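EDTA monooxygenase (EDTA-degrading bacterium BNC1, PDB 5DQP) probably oxidises EDTA as a flavin-dependent (FMN) monooxygenase of the bacterial luciferase-like family, inserting oxygen from O2 during degradation of the chelator. Local coordinates at residues L12-L18 with N384-L388; A45-D51 with F409-Y413; F54-Q58 with E70-P75; A110-L114 with V200-G206; P208-A213 with F226-Y231. Residue numbers count along the deposited sequence, not the author numbering.

Overall arrangement
The five contacts are spread over a TIM barrel, a closed parallel sheet ringed by helices, as in the luciferase-like family. Interaction 5 lies in the sheet and interaction 3 at one strand's end; the others involve loops and helices around it. Interaction 1 joins the loops after paired strands 7-11 and 380-383, and interaction 2 brings the C-terminal tail to helix 35-47, so both return the chain's end to the first beta-alpha unit; their segments alternate. Interactions 3, 4 and 5 follow in series inside. Interaction 3 touches interaction 1 (centres about 12 Å apart) through Asn13, and interaction 5 (about 17 Å) through Phe54 and Tyr231. Interactions 3, with predicted FMN ligand Asp57, and 4 border the dimer interface.

Interaction 1 of 5, residues L12-L18 with N384-L388; sequences LNSSGVL and NAPLL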
# COMPACT_ATOMS: atom_id res chain seq x y z
N LEU A 12 2.30 -15.74 1.14
CA LEU A 12 3.22 -15.11 2.07
C LEU A 12 2.58 -14.56 3.34
O LEU A 12 3.29 -13.99 4.17
CB LEU A 12 4.01 -13.99 1.36
CG LEU A 12 5.53 -14.14 1.60
CD1 LEU A 12 6.08 -15.47 1.04
CD2 LEU A 12 6.29 -12.96 1.03
N ASN A 13 1.29 -14.75 3.54
CA ASN A 13 0.61 -14.12 4.67
C ASN A 13 1.12 -14.59 6.03
O ASN A 13 1.25 -15.80 6.29
CB ASN A 13 -0.89 -14.40 4.60
CG ASN A 13 -1.55 -13.72 3.44
OD1 ASN A 13 -1.41 -14.15 2.32
ND2 ASN A 13 -2.26 -12.64 3.70
N SER A 14 1.35 -13.63 6.92
CA SER A 14 1.40 -13.86 8.37
C SER A 14 2.41 -14.96 8.69
O SER A 14 3.56 -14.88 8.23
CB SER A 14 -0.03 -14.13 8.86
OG SER A 14 -0.04 -14.34 10.26
N SER A 15 2.06 -15.98 9.48
CA SER A 15 3.02 -16.95 10.00
C SER A 15 2.94 -18.29 9.29
O SER A 15 3.69 -19.20 9.65
CB SER A 15 2.79 -17.15 11.51
OG SER A 15 1.45 -17.50 11.77
N GLY A 16 2.09 -18.42 8.29
CA GLY A 16 1.77 -19.70 7.70
C GLY A 16 0.27 -19.92 7.67
O GLY A 16 -0.50 -19.23 8.33
N VAL A 17 -0.12 -20.94 6.88
CA VAL A 17 -1.54 -21.24 6.71
C VAL A 17 -2.12 -21.97 7.92
O VAL A 17 -3.30 -21.81 8.23
CB VAL A 17 -1.80 -22.04 5.41
CG1 VAL A 17 -0.99 -23.28 5.38
CG2 VAL A 17 -3.28 -22.42 5.33
N LEU A 18 -1.33 -22.76 8.65
CA LEU A 18 -1.91 -23.45 9.79
C LEU A 18 -2.27 -22.46 10.91
O LEU A 18 -1.51 -21.52 11.19
CB LEU A 18 -0.96 -24.54 10.31
CG LEU A 18 -0.70 -25.65 9.29
CD1 LEU A 18 0.04 -26.81 9.95
CD2 LEU A 18 -1.99 -26.14 8.53
N ASN A 384 1.08 -22.98 -0.56
CA ASN A 384 0.55 -22.37 0.66
C ASN A 384 1.27 -23.04 1.83
O ASN A 384 0.81 -24.04 2.38
CB ASN A 384 -0.96 -22.59 0.71
CG ASN A 384 -1.68 -21.68 1.69
OD1 ASN A 384 -1.08 -20.79 2.31
ND2 ASN A 384 -3.00 -21.88 1.82
N ALA A 385 2.40 -22.47 2.23
CA ALA A 385 3.27 -23.15 3.20
C ALA A 385 2.59 -23.22 4.56
O ALA A 385 2.04 -22.21 5.03
CB ALA A 385 4.62 -22.45 3.31
N PRO A 386 2.59 -24.39 5.22
CA PRO A 386 1.94 -24.49 6.54
C PRO A 386 2.62 -23.64 7.60
O PRO A 386 1.95 -23.18 8.53
CB PRO A 386 2.03 -25.99 6.88
CG PRO A 386 3.15 -26.51 6.05
CD PRO A 386 3.15 -25.68 4.78
N LEU A 387 3.93 -23.44 7.50
CA LEU A 387 4.68 -22.60 8.41
C LEU A 387 5.62 -21.73 7.59
O LEU A 387 6.34 -22.25 6.73
CB LEU A 387 5.50 -23.44 9.41
CG LEU A 387 6.42 -22.64 10.34
CD1 LEU A 387 5.62 -21.60 11.15
CD2 LEU A 387 7.20 -23.59 11.27
N LEU A 388 5.59 -20.41 7.84
CA LEU A 388 6.53 -19.47 7.22
C LEU A 388 7.53 -18.95 8.25
O LEU A 388 7.16 -18.67 9.38
CB LEU A 388 5.77 -18.29 6.57
CG LEU A 388 4.98 -18.72 5.32
CD1 LEU A 388 3.99 -17.67 4.82
CD2 LEU A 388 6.00 -19.04 4.24
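This is a backbone-to-backbone contact between two loops that leave neighbouring strands where the barrel closes: residues 12-18 come after strand 7-11, residues 384-388 after strand 380-383. Three bonds hold it. Leu388 N donates to Ser15 O at 2.9 Å and Val17 N to Ala385 O at 3.1 Å, both nearly straight, while Leu18 N to Pro386 O at 3.3 Å is weak. Ser15, inside a type II' turn from Asn13 to Gly16, supplies the first acceptor. Gly16 sits against Leu387, CA to CA 4.2 Å; a CB there would clash with Pro386 O and Leu387 CA, and its phi of 128° and psi of 166° call for glycine anyway. Around the bonds, Val17 CG1 lies 3.4 Å from Pro386 CA, Leu18 CG 3.7 Å from Pro386 CB, and Leu388 CD1 3.7 Å from Leu12 C. Asn13 ND2 donates to Ala56 O, near the predicted FMN site. Main chain thus makes the polar part of the pairing, the side chains of Leu388, Val17 and Pro386 pack round it, and a glycine lets the loops close up.

Interaction 2 of 5, residues A45-D51 with F409-Y413; sequences ARRGRID and FPRSY
Residues 45-47 are the last turn of helix 35-47, which ends in a Schellman motif: Arg49 takes positive phi (60°, psi 26°), Ile50 N bonds back to Ala45 O and Arg49 N to Arg46 O, both at 2.9 Å. Ile50 then extends (-53°/142°). Residues 409-413 form an irregular, mostly extended loop, bent at Arg411 (-95°/-8°). The closest CA pair is Arg49 and Ser412, 6.4 Å apart. Arg49, with chi1 and chi2 both m, curls over the helix end so that NE donates to Arg411 O at 2.9 Å and NH1 to Arg46 O at 3.0 Å. The contact thus ties the C-terminal tail, beyond helix 390-405, to the helix C-terminus of the first beta-alpha unit in the TIM barrel. Tyr413 (chi1 m) reaches across to the helix end: its OH donates to Ile50 O at 2.6 Å, and Arg49 CD sits over the ring face in a CH-pi contact, 4.0 Å from the centroid. The Phe409 ring (chi1 t) lies by the Gly48-Asp51 backbone, with CZ 3.3 Å from Arg49 O and CE2 3.4 Å from Gly48 O; the latter meets the ring edge, as does Asp51 OD2, 3.9 Å from CE1. Asp51 itself makes a salt bridge with Arg5.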
# COMPACT_ATOMS: atom_id res chain seq x y z
N ALA A 45 11.90 -17.23 -1.42
CA ALA A 45 11.24 -17.48 -2.70
C ALA A 45 12.09 -16.98 -3.87
O ALA A 45 12.16 -17.62 -4.92
CB ALA A 45 9.84 -16.84 -2.71
N ARG A 46 12.76 -15.84 -3.69
CA ARG A 46 13.63 -15.31 -4.74
C ARG A 46 14.77 -16.27 -5.06
O ARG A 46 15.08 -16.52 -6.23
CB ARG A 46 14.18 -13.95 -4.33
CG ARG A 46 14.98 -13.22 -5.41
CD ARG A 46 15.76 -12.07 -4.76
NE ARG A 46 16.88 -11.66 -5.58
CZ ARG A 46 18.04 -12.30 -5.64
NH1 ARG A 46 18.24 -13.40 -4.92
NH2 ARG A 46 19.00 -11.84 -6.43
N ARG A 47 15.39 -16.83 -4.02
CA ARG A 47 16.44 -17.83 -4.21
C ARG A 47 15.93 -19.06 -4.97
O ARG A 47 16.67 -19.63 -5.78
CB ARG A 47 17.03 -18.24 -2.85
CG ARG A 47 17.99 -19.43 -2.93
CD ARG A 47 18.65 -19.73 -1.58
NE ARG A 47 17.89 -20.69 -0.76
CZ ARG A 47 17.33 -20.40 0.41
NH1 ARG A 47 17.44 -19.19 0.93
NH2 ARG A 47 16.67 -21.34 1.07
N GLY A 48 14.67 -19.44 -4.78
CA GLY A 48 14.07 -20.50 -5.57
C GLY A 48 13.59 -20.12 -6.95
O GLY A 48 13.12 -20.99 -7.68
N ARG A 49 13.73 -18.85 -7.34
CA ARG A 49 13.14 -18.33 -8.58
C ARG A 49 11.62 -18.47 -8.62
O ARG A 49 11.02 -18.58 -9.70
CB ARG A 49 13.74 -19.01 -9.81
CG ARG A 49 15.25 -19.05 -9.86
CD ARG A 49 15.88 -17.68 -9.61
NE ARG A 49 17.33 -17.79 -9.61
CZ ARG A 49 18.14 -17.26 -8.70
NH1 ARG A 49 17.66 -16.57 -7.67
NH2 ARG A 49 19.45 -17.43 -8.83
N ILE A 50 10.96 -18.49 -7.47
CA ILE A 50 9.51 -18.44 -7.48
C ILE A 50 9.09 -17.23 -8.31
O ILE A 50 9.75 -16.18 -8.28
CB ILE A 50 8.95 -18.38 -6.05
CG1 ILE A 50 9.40 -19.62 -5.26
CG2 ILE A 50 7.44 -18.32 -6.05
CD1 ILE A 50 9.20 -20.97 -5.96
N ASP A 51 8.01 -17.37 -9.09
CA ASP A 51 7.64 -16.27 -9.97
C ASP A 51 7.07 -15.09 -9.19
O ASP A 51 7.37 -13.94 -9.52
CB ASP A 51 6.65 -16.75 -11.03
CG ASP A 51 7.28 -17.76 -11.96
OD1 ASP A 51 8.19 -17.36 -12.72
OD2 ASP A 51 6.89 -18.95 -11.90
N PHE A 409 11.24 -26.12 -14.63
CA PHE A 409 11.25 -24.90 -13.84
C PHE A 409 12.57 -24.16 -13.97
O PHE A 409 13.63 -24.78 -13.86
CB PHE A 409 10.98 -25.19 -12.35
CG PHE A 409 10.57 -23.97 -11.61
CD1 PHE A 409 9.33 -23.40 -11.88
CD2 PHE A 409 11.45 -23.33 -10.74
CE1 PHE A 409 8.93 -22.21 -11.27
CE2 PHE A 409 11.06 -22.12 -10.11
CZ PHE A 409 9.81 -21.57 -10.38
N PRO A 410 12.56 -22.84 -14.13
CA PRO A 410 13.80 -22.12 -14.45
C PRO A 410 14.77 -22.02 -13.28
O PRO A 410 14.38 -22.01 -12.10
CB PRO A 410 13.31 -20.73 -14.87
CG PRO A 410 12.04 -20.55 -14.10
CD PRO A 410 11.42 -21.92 -13.97
N ARG A 411 16.05 -21.88 -13.62
CA ARG A 411 17.09 -21.58 -12.65
C ARG A 411 17.41 -20.10 -12.54
O ARG A 411 18.16 -19.71 -11.64
CB ARG A 411 18.39 -22.32 -12.99
CG ARG A 411 18.27 -23.82 -12.94
CD ARG A 411 19.58 -24.50 -13.34
NE ARG A 411 19.44 -25.95 -13.40
CZ ARG A 411 19.57 -26.77 -12.35
NH1 ARG A 411 19.84 -26.29 -11.14
NH2 ARG A 411 19.42 -28.09 -12.52
N SER A 412 16.86 -19.26 -13.42
CA SER A 412 17.22 -17.85 -13.45
C SER A 412 15.98 -17.00 -13.65
O SER A 412 14.96 -17.46 -14.18
CB SER A 412 18.23 -17.56 -14.58
OG SER A 412 19.47 -18.19 -14.31
N TYR A 413 16.08 -15.74 -13.24
CA TYR A 413 15.10 -14.73 -13.65
C TYR A 413 15.57 -14.13 -14.97
O TYR A 413 16.53 -13.35 -14.99
CB TYR A 413 14.94 -13.65 -12.58
CG TYR A 413 14.17 -14.11 -11.36
CD1 TYR A 413 12.83 -14.51 -11.44
CD2 TYR A 413 14.78 -14.12 -10.12
CE1 TYR A 413 12.12 -14.92 -10.29
CE2 TYR A 413 14.10 -14.55 -8.99
CZ TYR A 413 12.78 -14.94 -9.07
OH TYR A 413 12.16 -15.32 -7.90

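Interaction 3 of 5, residues F54-Q58 with E70-P75; sequences FLADQ and EYPFDP
In this TIM barrel, 54-58 carries the end of strand 52-55 into its following loop, and 70-75 brings that loop back to helix 75-85, within one beta-alpha unit. The chain is extended from Phe54 to Gln58; Tyr71 (-121°/66°) starts the return, and Asp74 is the helix N-cap. CA atoms pair Leu55 with Pro75 at 6.1 Å and Asp57 with Tyr71 at 5.7 Å. Apolar packing sets Leu55 CB (chi1 m) 3.9 Å from Pro75 CB and Ala56 CB 4.1 Å from Tyr71 CE1. The Tyr71 ring (chi1 -36°) lies flat beneath the 57-58 peptide, Asp57 C and Gln58 N over one face, with Gln58 CB 3.6 Å from CE2. Polar ends mostly look elsewhere: Asp57, a predicted FMN ligand with chi1 t, forms a salt bridge with Arg107 of the second subunit, and Gln58 OE1 accepts from Gln60. Asp74 N bonds to Ser111 of the second subunit. Against helix 75-85's first residue, Asp57 CG stands 3.4 Å from Pro75 CD.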
# COMPACT_ATOMS: atom_id res chain seq x y z
N PHE A 54 2.32 -14.15 -3.03
CA PHE A 54 0.91 -13.79 -3.03
C PHE A 54 0.48 -13.44 -1.61
O PHE A 54 0.83 -14.12 -0.65
CB PHE A 54 0.07 -14.96 -3.57
CG PHE A 54 -1.41 -14.81 -3.32
CD1 PHE A 54 -2.12 -13.79 -3.92
CD2 PHE A 54 -2.08 -15.72 -2.52
CE1 PHE A 54 -3.47 -13.65 -3.72
CE2 PHE A 54 -3.47 -15.60 -2.32
CZ PHE A 54 -4.15 -14.57 -2.91
N LEU A 55 -0.31 -12.38 -1.51
CA LEU A 55 -0.90 -11.94 -0.25
C LEU A 55 -2.41 -11.96 -0.39
O LEU A 55 -2.98 -11.23 -1.21
CB LEU A 55 -0.41 -10.53 0.12
CG LEU A 55 1.07 -10.45 0.49
CD1 LEU A 55 1.50 -8.97 0.63
CD2 LEU A 55 1.35 -11.20 1.77
N ALA A 56 -3.06 -12.83 0.38
CA ALA A 56 -4.50 -12.77 0.53
C ALA A 56 -4.85 -11.60 1.44
O ALA A 56 -3.99 -11.07 2.16
CB ALA A 56 -5.03 -14.08 1.13
N ASP A 57 -6.10 -11.16 1.39
CA ASP A 57 -6.50 -10.08 2.28
C ASP A 57 -8.01 -10.04 2.47
O ASP A 57 -8.78 -10.33 1.56
CB ASP A 57 -6.04 -8.71 1.77
CG ASP A 57 -6.37 -7.59 2.74
OD1 ASP A 57 -6.02 -7.76 3.93
OD2 ASP A 57 -6.99 -6.57 2.33
N GLN A 58 -8.42 -9.67 3.69
CA GLN A 58 -9.78 -9.22 3.98
C GLN A 58 -9.60 -8.08 4.97
O GLN A 58 -8.81 -8.22 5.91
CB GLN A 58 -10.66 -10.31 4.58
CG GLN A 58 -11.17 -11.29 3.55
CD GLN A 58 -12.05 -12.33 4.17
OE1 GLN A 58 -12.38 -12.25 5.35
NE2 GLN A 58 -12.43 -13.33 3.38
N GLU A 70 -4.66 -13.74 9.87
CA GLU A 70 -4.13 -14.00 8.53
C GLU A 70 -3.69 -12.73 7.82
O GLU A 70 -2.78 -12.78 6.98
CB GLU A 70 -5.19 -14.72 7.67
CG GLU A 70 -4.58 -15.30 6.40
CD GLU A 70 -5.58 -16.06 5.53
OE1 GLU A 70 -5.33 -16.23 4.30
OE2 GLU A 70 -6.62 -16.48 6.07
N TYR A 71 -4.31 -11.60 8.15
CA TYR A 71 -4.12 -10.34 7.43
C TYR A 71 -3.59 -9.25 8.36
O TYR A 71 -4.27 -8.25 8.61
CB TYR A 71 -5.44 -9.92 6.79
CG TYR A 71 -6.30 -11.08 6.27
CD1 TYR A 71 -5.88 -11.85 5.20
CD2 TYR A 71 -7.54 -11.37 6.84
CE1 TYR A 71 -6.66 -12.89 4.70
CE2 TYR A 71 -8.33 -12.43 6.35
CZ TYR A 71 -7.88 -13.16 5.28
OH TYR A 71 -8.64 -14.18 4.78
N PRO A 72 -2.37 -9.40 8.88
CA PRO A 72 -1.87 -8.37 9.82
C PRO A 72 -1.59 -7.00 9.17
O PRO A 72 -1.49 -6.02 9.91
CB PRO A 72 -0.60 -9.02 10.41
CG PRO A 72 -0.19 -10.03 9.40
CD PRO A 72 -1.45 -10.54 8.77
N PHE A 73 -1.50 -6.90 7.84
CA PHE A 73 -1.16 -5.66 7.16
C PHE A 73 -1.95 -5.51 5.86
O PHE A 73 -2.28 -6.49 5.20
CB PHE A 73 0.31 -5.57 6.75
CG PHE A 73 1.25 -5.51 7.87
CD1 PHE A 73 1.38 -4.35 8.64
CD2 PHE A 73 2.07 -6.60 8.14
CE1 PHE A 73 2.28 -4.30 9.68
CE2 PHE A 73 2.97 -6.55 9.17
CZ PHE A 73 3.08 -5.39 9.95
N ASP A 74 -2.18 -4.25 5.47
CA ASP A 74 -2.66 -3.98 4.13
C ASP A 74 -1.70 -4.57 3.11
O ASP A 74 -0.48 -4.36 3.22
CB ASP A 74 -2.81 -2.48 3.87
CG ASP A 74 -3.39 -2.20 2.48
OD1 ASP A 74 -2.61 -2.19 1.51
OD2 ASP A 74 -4.63 -2.03 2.36
N PRO A 75 -2.18 -5.29 2.11
CA PRO A 75 -1.27 -6.04 1.23
C PRO A 75 -0.56 -5.15 0.22
O PRO A 75 0.57 -5.46 -0.16
CB PRO A 75 -2.21 -7.05 0.54
CG PRO A 75 -3.56 -6.45 0.65
CD PRO A 75 -3.58 -5.74 1.97

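Interaction 4 of 5, residues A110-L114 with V200-G206; sequences ASVNL and VPLPPYG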
# COMPACT_ATOMS: atom_id res chain seq x y z
N ALA A 110 -1.18 0.57 -9.71
CA ALA A 110 -0.32 1.05 -10.79
C ALA A 110 0.96 1.65 -10.25
O ALA A 110 2.03 1.51 -10.85
CB ALA A 110 -1.06 2.07 -11.66
N SER A 111 0.88 2.31 -9.09
CA SER A 111 2.08 2.86 -8.47
C SER A 111 3.01 1.75 -8.04
O SER A 111 4.22 1.83 -8.26
CB SER A 111 1.74 3.72 -7.25
OG SER A 111 0.86 4.79 -7.56
N VAL A 112 2.49 0.72 -7.37
CA VAL A 112 3.40 -0.26 -6.82
C VAL A 112 3.99 -1.08 -7.95
O VAL A 112 5.16 -1.49 -7.88
CB VAL A 112 2.72 -1.14 -5.74
CG1 VAL A 112 1.73 -2.14 -6.36
CG2 VAL A 112 3.77 -1.84 -4.90
N ASN A 113 3.22 -1.29 -9.01
CA ASN A 113 3.73 -2.01 -10.17
C ASN A 113 4.89 -1.26 -10.80
O ASN A 113 5.99 -1.81 -10.98
CB ASN A 113 2.61 -2.21 -11.20
CG ASN A 113 3.00 -3.19 -12.30
OD1 ASN A 113 3.53 -4.28 -12.01
ND2 ASN A 113 2.75 -2.82 -13.54
N LEU A 114 4.65 0.01 -11.14
CA LEU A 114 5.66 0.87 -11.76
C LEU A 114 6.87 1.04 -10.84
O LEU A 114 8.02 0.87 -11.27
CB LEU A 114 5.03 2.22 -12.11
CG LEU A 114 5.78 3.23 -12.97
CD1 LEU A 114 6.20 2.60 -14.27
CD2 LEU A 114 4.88 4.43 -13.25
N VAL A 200 -0.94 8.08 -12.81
CA VAL A 200 0.19 7.15 -12.85
C VAL A 200 0.23 6.65 -14.28
O VAL A 200 -0.80 6.21 -14.79
CB VAL A 200 0.03 5.98 -11.86
CG1 VAL A 200 1.24 5.04 -11.97
CG2 VAL A 200 -0.16 6.47 -10.43
N PRO A 201 1.36 6.70 -14.97
CA PRO A 201 1.35 6.38 -16.41
C PRO A 201 1.46 4.89 -16.68
O PRO A 201 2.08 4.13 -15.93
CB PRO A 201 2.58 7.12 -16.93
CG PRO A 201 3.54 6.97 -15.76
CD PRO A 201 2.70 7.10 -14.51
N LEU A 202 0.86 4.48 -17.80
CA LEU A 202 0.99 3.11 -18.27
C LEU A 202 2.46 2.83 -18.58
O LEU A 202 3.10 3.63 -19.28
CB LEU A 202 0.15 2.88 -19.53
CG LEU A 202 0.00 1.46 -20.08
CD1 LEU A 202 -0.72 0.56 -19.06
CD2 LEU A 202 -0.78 1.50 -21.35
N PRO A 203 3.02 1.75 -18.08
CA PRO A 203 4.40 1.42 -18.42
C PRO A 203 4.47 0.87 -19.83
O PRO A 203 3.46 0.43 -20.38
CB PRO A 203 4.77 0.34 -17.39
CG PRO A 203 3.67 0.43 -16.32
CD PRO A 203 2.45 0.82 -17.10
N PRO A 204 5.66 0.86 -20.44
CA PRO A 204 5.78 0.32 -21.80
C PRO A 204 5.58 -1.18 -21.88
O PRO A 204 5.29 -1.70 -22.96
CB PRO A 204 7.21 0.71 -22.21
CG PRO A 204 7.94 0.82 -20.92
CD PRO A 204 6.95 1.37 -19.94
N TYR A 205 5.69 -1.90 -20.78
CA TYR A 205 5.46 -3.34 -20.81
C TYR A 205 4.03 -3.72 -20.37
O TYR A 205 3.73 -4.91 -20.23
CB TYR A 205 6.51 -4.04 -19.94
CG TYR A 205 6.67 -3.34 -18.62
CD1 TYR A 205 5.75 -3.54 -17.60
CD2 TYR A 205 7.72 -2.46 -18.39
CE1 TYR A 205 5.86 -2.88 -16.41
CE2 TYR A 205 7.85 -1.80 -17.17
CZ TYR A 205 6.92 -2.02 -16.18
OH TYR A 205 7.02 -1.38 -14.97
N GLY A 206 3.15 -2.75 -20.17
CA GLY A 206 1.74 -3.04 -20.01
C GLY A 206 1.24 -2.88 -18.59
O GLY A 206 2.01 -2.61 -17.66
O HOH W 1 2.82 -4.55 -15.94
O HOH W 2 9.05 0.07 -14.32
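Leu114 and Val200 bury the most surface here, followed by Asn113, as helix 102-115 meets the proline-rich loop leading to strand 210-213. Leu114 (chi1 t, chi2 p) spreads its two methyls across that loop: CD2 lies 3.9 Å from Val200 CG1 and 3.7 Å from Pro201 CD, while CD1 lies 3.9 Å from Pro203 CG. Val200 points at the helix a turn earlier, with CG1 3.8 Å from Ala110 CB and CG2 3.5 Å from Ser111 OG, a hydroxyl hydrogen-bonded to Arg107 O in its own helix and to Asp74 N of the second subunit. Val200 also packs on Pro72 of that subunit, so the contact borders the dimer interface. Asn113 handles the polar side. Its OD1 accepts from Ile120 N, and its ND2 donates at 3.0 Å to a water that in turn donates to Gly206 O at 2.7 Å, where the type I turn 203-206 ends. A second water sits 2.6 Å from Tyr205 OH and bonds weakly to Leu114 O at 3.3 Å. Helix and loop therefore meet directly through hydrocarbon, and their polar groups are linked through water.

Interaction 5 of 5, residues P208-A213 with F226-Y231; sequences PVVVQA and FGEIIY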
# COMPACT_ATOMS: atom_id res chain seq x y z
N PRO A 208 -0.79 -3.76 -14.81
CA PRO A 208 -0.63 -4.83 -13.83
C PRO A 208 -1.40 -6.07 -14.22
O PRO A 208 -2.48 -5.99 -14.80
CB PRO A 208 -1.21 -4.22 -12.54
CG PRO A 208 -1.11 -2.72 -12.76
CD PRO A 208 -1.40 -2.55 -14.22
N VAL A 209 -0.82 -7.23 -13.88
CA VAL A 209 -1.49 -8.51 -14.08
C VAL A 209 -2.68 -8.63 -13.14
O VAL A 209 -2.61 -8.26 -11.97
CB VAL A 209 -0.48 -9.65 -13.85
CG1 VAL A 209 -1.15 -11.03 -13.83
CG2 VAL A 209 0.62 -9.60 -14.91
N VAL A 210 -3.80 -9.14 -13.65
CA VAL A 210 -5.03 -9.26 -12.86
C VAL A 210 -5.28 -10.74 -12.59
O VAL A 210 -5.30 -11.55 -13.51
CB VAL A 210 -6.24 -8.61 -13.55
CG1 VAL A 210 -7.55 -8.96 -12.82
CG2 VAL A 210 -6.06 -7.08 -13.61
N VAL A 211 -5.50 -11.06 -11.32
CA VAL A 211 -5.66 -12.43 -10.84
C VAL A 211 -7.09 -12.58 -10.34
O VAL A 211 -7.69 -11.62 -9.84
CB VAL A 211 -4.62 -12.75 -9.74
CG1 VAL A 211 -4.87 -14.16 -9.08
CG2 VAL A 211 -3.21 -12.65 -10.32
N GLN A 212 -7.64 -13.78 -10.51
CA GLN A 212 -9.02 -14.08 -10.12
C GLN A 212 -9.09 -15.45 -9.46
O GLN A 212 -8.29 -16.35 -9.75
CB GLN A 212 -9.96 -14.02 -11.34
CG GLN A 212 -11.48 -14.07 -10.99
CD GLN A 212 -12.01 -15.50 -10.81
OE1 GLN A 212 -11.46 -16.46 -11.36
NE2 GLN A 212 -13.09 -15.64 -10.02
N ALA A 213 -9.95 -15.56 -8.47
CA ALA A 213 -10.20 -16.77 -7.71
C ALA A 213 -11.69 -16.89 -7.39
O ALA A 213 -12.21 -16.14 -6.60
CB ALA A 213 -9.40 -16.73 -6.42
N PHE A 226 -11.41 -10.66 -17.49
CA PHE A 226 -10.34 -9.90 -16.86
C PHE A 226 -9.24 -10.72 -16.22
O PHE A 226 -8.17 -10.17 -15.98
CB PHE A 226 -10.92 -8.97 -15.80
CG PHE A 226 -11.85 -7.95 -16.36
CD1 PHE A 226 -11.36 -6.89 -17.09
CD2 PHE A 226 -13.22 -8.06 -16.17
CE1 PHE A 226 -12.22 -5.94 -17.63
CE2 PHE A 226 -14.08 -7.13 -16.72
CZ PHE A 226 -13.58 -6.06 -17.44
N GLY A 227 -9.45 -12.00 -15.92
CA GLY A 227 -8.46 -12.77 -15.19
C GLY A 227 -7.37 -13.28 -16.11
O GLY A 227 -7.65 -13.84 -17.17
N GLU A 228 -6.12 -13.04 -15.73
CA GLU A 228 -5.00 -13.60 -16.48
C GLU A 228 -4.39 -14.76 -15.74
O GLU A 228 -3.82 -15.66 -16.37
CB GLU A 228 -3.94 -12.52 -16.71
CG GLU A 228 -4.60 -11.26 -17.19
CD GLU A 228 -3.64 -10.13 -17.46
OE1 GLU A 228 -3.59 -9.18 -16.64
OE2 GLU A 228 -2.94 -10.20 -18.49
N ILE A 229 -4.49 -14.74 -14.41
CA ILE A 229 -4.20 -15.89 -13.58
C ILE A 229 -5.45 -16.24 -12.80
O ILE A 229 -6.12 -15.36 -12.24
CB ILE A 229 -3.03 -15.65 -12.61
CG1 ILE A 229 -1.84 -15.02 -13.32
CG2 ILE A 229 -2.66 -16.96 -11.94
CD1 ILE A 229 -0.69 -14.67 -12.36
N ILE A 230 -5.76 -17.53 -12.77
CA ILE A 230 -6.88 -18.06 -12.02
C ILE A 230 -6.33 -19.07 -11.02
O ILE A 230 -5.62 -20.00 -11.41
CB ILE A 230 -7.92 -18.71 -12.95
CG1 ILE A 230 -8.24 -17.77 -14.14
CG2 ILE A 230 -9.14 -19.18 -12.15
CD1 ILE A 230 -9.09 -18.40 -15.22
N TYR A 231 -6.65 -18.86 -9.74
CA TYR A 231 -6.37 -19.85 -8.70
C TYR A 231 -7.48 -20.89 -8.68
O TYR A 231 -8.65 -20.55 -8.84
CB TYR A 231 -6.29 -19.20 -7.33
CG TYR A 231 -5.15 -18.24 -7.17
CD1 TYR A 231 -4.15 -18.15 -8.14
CD2 TYR A 231 -5.07 -17.44 -6.05
CE1 TYR A 231 -3.09 -17.28 -7.98
CE2 TYR A 231 -4.01 -16.57 -5.87
CZ TYR A 231 -3.02 -16.49 -6.83
OH TYR A 231 -1.98 -15.61 -6.65
O HOH W 3 -4.55 -6.70 -16.65
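Strands 210-213 and 229-231 run parallel, their axes 4.7 Å apart at closest and 25° from aligned, with Val211 opposite Ile229 and Gln212 opposite Ile230. The regular parallel pattern holds round Gln212, whose N donates to Ile229 O at 2.8 Å and whose O accepts from Tyr231 N at 3.0 Å; Ile230 CA adds a CA-H...O contact to Gln212 O at 3.2 Å. The start departs from it. Val210 O takes Glu228 N at 2.8 Å and, more weakly, Ile229 N at 3.4 Å, and Val210 N finds its acceptor in a side chain, Glu228 OE1, 3.0 Å away. The same OE1 accepts a hydrogen bond from a water at 2.7 Å, which also donates to Pro208 O at 2.9 Å, while Glu228 OE2 forms a salt bridge with Arg419. With helix 217-226 between them, these strands make a beta-alpha-beta crossover of the TIM barrel. On their far edges, Val209 and Val211 bond through the backbone to strand 120-125, and Glu228 and Ile230 to Leu262. Val211, Ile229 and Tyr231 share a face, where Val211 CG1 sits 3.9 Å from the Tyr231 ring centroid in a CH-pi contact and CG2 3.8 Å from Ile229 CB. Gln212 and Ile230 face the other way, onto Ala223 of the helix; the Gln212 side chain lies about 5 Å from that of Tyr147, a predicted FMN-binding residue, with its OE1 3.7 Å from Ile230 CG2.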